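Local coordinates for protein superoxide dismutase [Mn], mitochondrial (Saccharomyces cerevisiae S288C, PDB 4F6E) that converts superoxide radicals into hydrogen peroxide and molecular oxygen, using one manganese ion in each subunit of a homotetramer, at residues T33-F38 with G76-H81; A126-S131 with V148-N153. The protein carries 2 engineered substitutions. All blocks are in the same frame, centred on the assembly; numbering follows the deposited sequence.

Past the short helix 20-27, the chain runs through helix 31-52 and returns in helix 74-86. Contact 1 joins the two and closes a loop of 37 largely helical residues within the alpha-hairpin domain. Contact 2 opens only after contact 1 has closed, so the two follow in series and neither nest nor cross. It closes a shorter loop of 16 residues in the C-terminal domain, which holds the central strand 132-136 and returns along edge strand 148-152. The centres of contact 1 and contact 2 are about 18 Å apart. Asn80, on the second helix of contact 1, hydrogen bonds to Gln154, Asp155 and Thr156, just past the end of contact 2, and so links the domains.

Contact 1 of 2, residues T33-F38 with G76-H81; sequences TYVNGF and GGFTNH. With MN (manganese (II) ion), chain E.
Tyr34 and Phe78 mark the nearest backbone approach, with CA atoms 5.3 Å apart, where the axes of two roughly antiparallel helical segments close to 8.1 Å at 138° between their directions. This is the packing of the N-terminal alpha-hairpin domain of iron/manganese superoxide dismutases. Tyr34 CG, anti to the carbonyl carbon (chi1 -59°), is brought to 3.6 Å from Gly77 CA, which lies over one face of the phenol in a CH-pi contact offset toward the rim. A CB on Gly77 would run straight into this ring. Further out, Tyr34 CE2 comes within 3.4 Å of His81 CE1; the two ring planes are only 24° apart but offset enough that little of one ring lies above the other. An alanine at Tyr34 would probably leave Gly77 CA without its aromatic cover and open a gap beside the imidazole. On the next residue, Val35 CG2 packs on Phe78 CD1 at 3.9 Å, and Phe38 meets the same phenyl ring more loosely while also packing on Leu52 of the second subunit. His81 is held from its own helix: ND1 donates in the ring plane to Gly77 O at 2.7 Å, which helps set the imidazole's rotation. The other ring nitrogen faces the metal that His26, Asp168 and His172 also bind: His81 NE2 sits 2.2 Å from the manganese, which also carries a water.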
loop_
_atom_site.group_PDB
_atom_site.type_symbol
_atom_site.label_atom_id
_atom_site.label_comp_id
_atom_site.label_asym_id
_atom_site.label_seq_id
_atom_site.Cartn_x
_atom_site.Cartn_y
_atom_site.Cartn_z
ATOM N N THR A 33 -19.629 4.480 14.030
ATOM C CA THR A 33 -19.340 4.988 12.691
ATOM C C THR A 33 -19.025 3.848 11.723
ATOM O O THR A 33 -19.503 3.835 10.580
ATOM C CB THR A 33 -18.208 6.016 12.721
ATOM O OG1 THR A 33 -18.650 7.171 13.449
ATOM C CG2 THR A 33 -17.814 6.423 11.305
ATOM N N TYR A 34 -18.252 2.866 12.182
ATOM C CA TYR A 34 -17.950 1.706 11.344
ATOM C C TYR A 34 -19.190 0.846 11.097
ATOM O O TYR A 34 -19.369 0.335 9.998
ATOM C CB TYR A 34 -16.833 0.851 11.952
ATOM C CG TYR A 34 -15.554 1.616 12.147
ATOM C CD1 TYR A 34 -14.958 2.286 11.086
ATOM C CD2 TYR A 34 -14.963 1.707 13.394
ATOM C CE1 TYR A 34 -13.794 3.010 11.263
ATOM C CE2 TYR A 34 -13.793 2.429 13.582
ATOM C CZ TYR A 34 -13.219 3.078 12.513
ATOM O OH TYR A 34 -12.061 3.792 12.707
ATOM N N VAL A 35 -20.035 0.683 12.112
ATOM C CA VAL A 35 -21.316 -0.001 11.937
ATOM C C VAL A 35 -22.110 0.663 10.814
ATOM O O VAL A 35 -22.555 0.002 9.872
ATOM C CB VAL A 35 -22.158 0.027 13.238
ATOM C CG1 VAL A 35 -23.616 -0.312 12.951
ATOM C CG2 VAL A 35 -21.560 -0.914 14.285
ATOM N N ASN A 36 -22.256 1.982 10.908
ATOM C CA ASN A 36 -23.038 2.719 9.920
ATOM C C ASN A 36 -22.406 2.652 8.542
ATOM O O ASN A 36 -23.094 2.415 7.550
ATOM C CB ASN A 36 -23.203 4.177 10.336
ATOM C CG ASN A 36 -24.045 4.331 11.587
ATOM O OD1 ASN A 36 -24.752 3.407 11.992
ATOM N ND2 ASN A 36 -23.971 5.503 12.203
ATOM N N GLY A 37 -21.093 2.856 8.486
ATOM C CA GLY A 37 -20.374 2.831 7.223
ATOM C C GLY A 37 -20.435 1.484 6.532
ATOM O O GLY A 37 -20.553 1.409 5.316
ATOM N N PHE A 38 -20.371 0.412 7.315
ATOM C CA PHE A 38 -20.393 -0.941 6.756
ATOM C C PHE A 38 -21.777 -1.258 6.196
ATOM O O PHE A 38 -21.889 -1.728 5.074
ATOM C CB PHE A 38 -19.962 -1.946 7.830
ATOM C CG PHE A 38 -19.801 -3.365 7.347
ATOM C CD1 PHE A 38 -19.127 -3.664 6.181
ATOM C CD2 PHE A 38 -20.254 -4.412 8.136
ATOM C CE1 PHE A 38 -18.958 -4.992 5.774
ATOM C CE2 PHE A 38 -20.088 -5.736 7.739
ATOM C CZ PHE A 38 -19.443 -6.026 6.555
ATOM N N GLY A 76 -13.754 -3.831 8.328
ATOM C CA GLY A 76 -12.618 -4.001 9.218
ATOM C C GLY A 76 -12.823 -3.294 10.543
ATOM O O GLY A 76 -12.546 -3.862 11.611
ATOM N N GLY A 77 -13.309 -2.056 10.498
ATOM C CA GLY A 77 -13.551 -1.312 11.721
ATOM C C GLY A 77 -14.592 -2.000 12.593
ATOM O O GLY A 77 -14.459 -2.075 13.823
ATOM N N PHE A 78 -15.641 -2.513 11.960
ATOM C CA PHE A 78 -16.652 -3.235 12.708
ATOM C C PHE A 78 -16.051 -4.481 13.357
ATOM O O PHE A 78 -16.239 -4.717 14.556
ATOM C CB PHE A 78 -17.825 -3.629 11.805
ATOM C CG PHE A 78 -18.784 -4.582 12.454
ATOM C CD1 PHE A 78 -19.631 -4.146 13.456
ATOM C CD2 PHE A 78 -18.825 -5.915 12.074
ATOM C CE1 PHE A 78 -20.514 -5.028 14.068
ATOM C CE2 PHE A 78 -19.707 -6.795 12.673
ATOM C CZ PHE A 78 -20.550 -6.352 13.671
ATOM N N THR A 79 -15.330 -5.270 12.566
ATOM C CA THR A 79 -14.823 -6.561 13.028
ATOM C C THR A 79 -13.756 -6.380 14.108
ATOM O O THR A 79 -13.794 -7.051 15.144
ATOM C CB THR A 79 -14.228 -7.356 11.850
ATOM O OG1 THR A 79 -15.261 -7.607 10.886
ATOM C CG2 THR A 79 -13.660 -8.694 12.325
ATOM N N ASN A 80 -12.817 -5.474 13.858
ATOM C CA ASN A 80 -11.686 -5.302 14.773
ATOM C C ASN A 80 -12.135 -4.824 16.138
ATOM O O ASN A 80 -11.611 -5.276 17.157
ATOM C CB ASN A 80 -10.648 -4.314 14.219
ATOM C CG ASN A 80 -9.802 -4.899 13.096
ATOM O OD1 ASN A 80 -9.614 -6.115 12.984
ATOM N ND2 ASN A 80 -9.271 -4.012 12.253
ATOM N N HIS A 81 -13.105 -3.911 16.171
ATOM C CA HIS A 81 -13.607 -3.434 17.460
ATOM C C HIS A 81 -14.407 -4.488 18.190
ATOM O O HIS A 81 -14.338 -4.572 19.417
ATOM C CB HIS A 81 -14.366 -2.110 17.335
ATOM C CG HIS A 81 -13.473 -0.966 17.003
ATOM N ND1 HIS A 81 -13.086 -0.678 15.711
ATOM C CD2 HIS A 81 -12.818 -0.095 17.802
ATOM C CE1 HIS A 81 -12.265 0.356 15.726
ATOM N NE2 HIS A 81 -12.088 0.726 16.982
HETATM MN MN MN E . -10.454 2.081 17.614
HETATM O O HOH W 1 -9.251 1.688 15.604
#

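Contact 2 of 2, residues A126-S131 with V148-N153; sequences AGVQGS and VVQTYN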
loop_
_atom_site.group_PDB
_atom_site.type_symbol
_atom_site.label_atom_id
_atom_site.label_comp_id
_atom_site.label_asym_id
_atom_site.label_seq_id
_atom_site.Cartn_x
_atom_site.Cartn_y
_atom_site.Cartn_z
ATOM N N ALA A 126 4.423 -0.372 18.964
ATOM C CA ALA A 126 5.223 0.841 18.833
ATOM C C ALA A 126 5.652 1.046 17.384
ATOM O O ALA A 126 5.841 2.180 16.940
ATOM C CB ALA A 126 6.437 0.762 19.737
ATOM N N GLY A 127 5.784 -0.054 16.645
ATOM C CA GLY A 127 6.201 0.007 15.254
ATOM C C GLY A 127 5.137 0.344 14.232
ATOM O O GLY A 127 5.441 0.491 13.047
ATOM N N VAL A 128 3.886 0.459 14.667
ATOM C CA VAL A 128 2.829 0.928 13.780
ATOM C C VAL A 128 3.032 2.423 13.521
ATOM O O VAL A 128 2.908 3.245 14.429
ATOM C CB VAL A 128 1.425 0.644 14.351
ATOM C CG1 VAL A 128 0.347 1.203 13.416
ATOM C CG2 VAL A 128 1.234 -0.871 14.529
ATOM N N GLN A 129 3.368 2.749 12.275
ATOM C CA GLN A 129 3.707 4.113 11.897
ATOM C C GLN A 129 2.529 4.759 11.173
ATOM O O GLN A 129 2.531 4.926 9.947
ATOM C CB GLN A 129 4.977 4.120 11.039
ATOM C CG GLN A 129 6.227 3.764 11.829
ATOM C CD GLN A 129 7.488 3.640 10.986
ATOM O OE1 GLN A 129 7.442 3.302 9.796
ATOM N NE2 GLN A 129 8.628 3.911 11.607
ATOM N N GLY A 130 1.531 5.146 11.967
ATOM C CA GLY A 130 0.239 5.590 11.475
ATOM C C GLY A 130 -0.816 4.981 12.383
ATOM O O GLY A 130 -0.516 4.648 13.536
ATOM N N SER A 131 -2.033 4.831 11.872
ATOM C CA SER A 131 -3.101 4.151 12.609
ATOM C C SER A 131 -3.028 2.672 12.296
ATOM O O SER A 131 -2.702 2.304 11.182
ATOM C CB SER A 131 -4.471 4.635 12.137
ATOM O OG SER A 131 -4.649 6.034 12.319
ATOM N N VAL A 148 2.881 -12.620 16.054
ATOM C CA VAL A 148 2.329 -11.283 16.257
ATOM C C VAL A 148 2.429 -10.523 14.957
ATOM O O VAL A 148 3.502 -10.447 14.352
ATOM C CB VAL A 148 3.049 -10.503 17.365
ATOM C CG1 VAL A 148 2.325 -9.183 17.609
ATOM C CG2 VAL A 148 3.119 -11.338 18.639
ATOM N N VAL A 149 1.308 -9.978 14.509
ATOM C CA VAL A 149 1.293 -9.284 13.237
ATOM C C VAL A 149 0.767 -7.864 13.396
ATOM O O VAL A 149 -0.005 -7.570 14.309
ATOM C CB VAL A 149 0.452 -10.024 12.204
ATOM C CG1 VAL A 149 1.003 -11.439 11.982
ATOM C CG2 VAL A 149 -0.976 -10.079 12.638
ATOM N N GLN A 150 1.210 -6.981 12.510
ATOM C CA GLN A 150 0.717 -5.612 12.496
ATOM C C GLN A 150 -0.227 -5.413 11.328
ATOM O O GLN A 150 0.004 -5.947 10.245
ATOM C CB GLN A 150 1.878 -4.627 12.302
ATOM C CG GLN A 150 2.844 -4.553 13.459
ATOM C CD GLN A 150 4.215 -4.087 13.025
ATOM O OE1 GLN A 150 4.754 -4.564 12.029
ATOM N NE2 GLN A 150 4.793 -3.158 13.775
ATOM N N THR A 151 -1.281 -4.637 11.537
ATOM C CA THR A 151 -2.066 -4.148 10.396
ATOM C C THR A 151 -2.193 -2.635 10.452
ATOM O O THR A 151 -2.036 -2.018 11.513
ATOM C CB THR A 151 -3.475 -4.777 10.288
ATOM O OG1 THR A 151 -4.321 -4.294 11.338
ATOM C CG2 THR A 151 -3.419 -6.298 10.324
ATOM N N TYR A 152 -2.459 -2.040 9.293
ATOM C CA TYR A 152 -2.694 -0.604 9.220
ATOM C C TYR A 152 -4.162 -0.259 9.047
ATOM O O TYR A 152 -4.941 -1.032 8.479
ATOM C CB TYR A 152 -1.840 0.033 8.119
ATOM C CG TYR A 152 -0.438 0.274 8.601
ATOM C CD1 TYR A 152 -0.010 1.548 8.957
ATOM C CD2 TYR A 152 0.452 -0.780 8.743
ATOM C CE1 TYR A 152 1.282 1.763 9.418
ATOM C CE2 TYR A 152 1.744 -0.573 9.215
ATOM C CZ TYR A 152 2.147 0.699 9.551
ATOM O OH TYR A 152 3.430 0.896 10.014
ATOM N N ASN A 153 -4.542 0.902 9.575
ATOM C CA ASN A 153 -5.900 1.424 9.434
ATOM C C ASN A 153 -6.919 0.453 9.991
ATOM O O ASN A 153 -6.805 0.090 11.152
ATOM C CB ASN A 153 -6.139 1.823 7.982
ATOM C CG ASN A 153 -5.088 2.806 7.521
ATOM O OD1 ASN A 153 -4.765 3.736 8.253
ATOM N ND2 ASN A 153 -4.485 2.556 6.366
HETATM O O HOH W 2 -2.896 5.377 9.177
#
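Tyr152 reaches from the end of strand 148-152 to Gln129, joining the edge strand of the three-stranded antiparallel sheet in the C-terminal domain to the loop that leads into its central strand, 132-136. Where segment 126-131 touches the edge strand the two run in nearly the same direction, 22° apart. The Tyr152 side chain starts beside the Ser131 carbonyl: CB is 3.9 Å from Ser131 O, and CD1 is also close to that oxygen. CG is anti to the carbonyl carbon of Tyr152 (chi1 -81°), and beyond it the ring reaches the loop at Gln129. Val128 CG1 lies over one face near the rim, 4.1 Å from Tyr152 CE1, while Gln129 O sits at the edge, in the ring plane, 3.4 Å from the same carbon. At the tip, Tyr152 OH accepts a nearly straight hydrogen bond from Gln129 N at 2.9 Å, giving this backbone N-H a side-chain partner. The side chain of Gln129 turns to the third subunit, where its amide pairs with Gln69 and Asn70. Two residues back along the strand, Gln150 CG lies by Val128 CG2, and its NE2 lies beside Gly127 while hydrogen bonding to the carbonyl of the dimethylated lysine at position 124. The far end of the contact lies close to a subunit interface, since Ser131 OG pairs with Ser131 OG of the third subunit. Here Asn153 N donates to Ser131 O at 2.8 Å, approaching from above the carbonyl plane. A water completes this end, accepting from Ser131 N at 2.9 Å and donating to Asn153 OD1 at 2.7 Å.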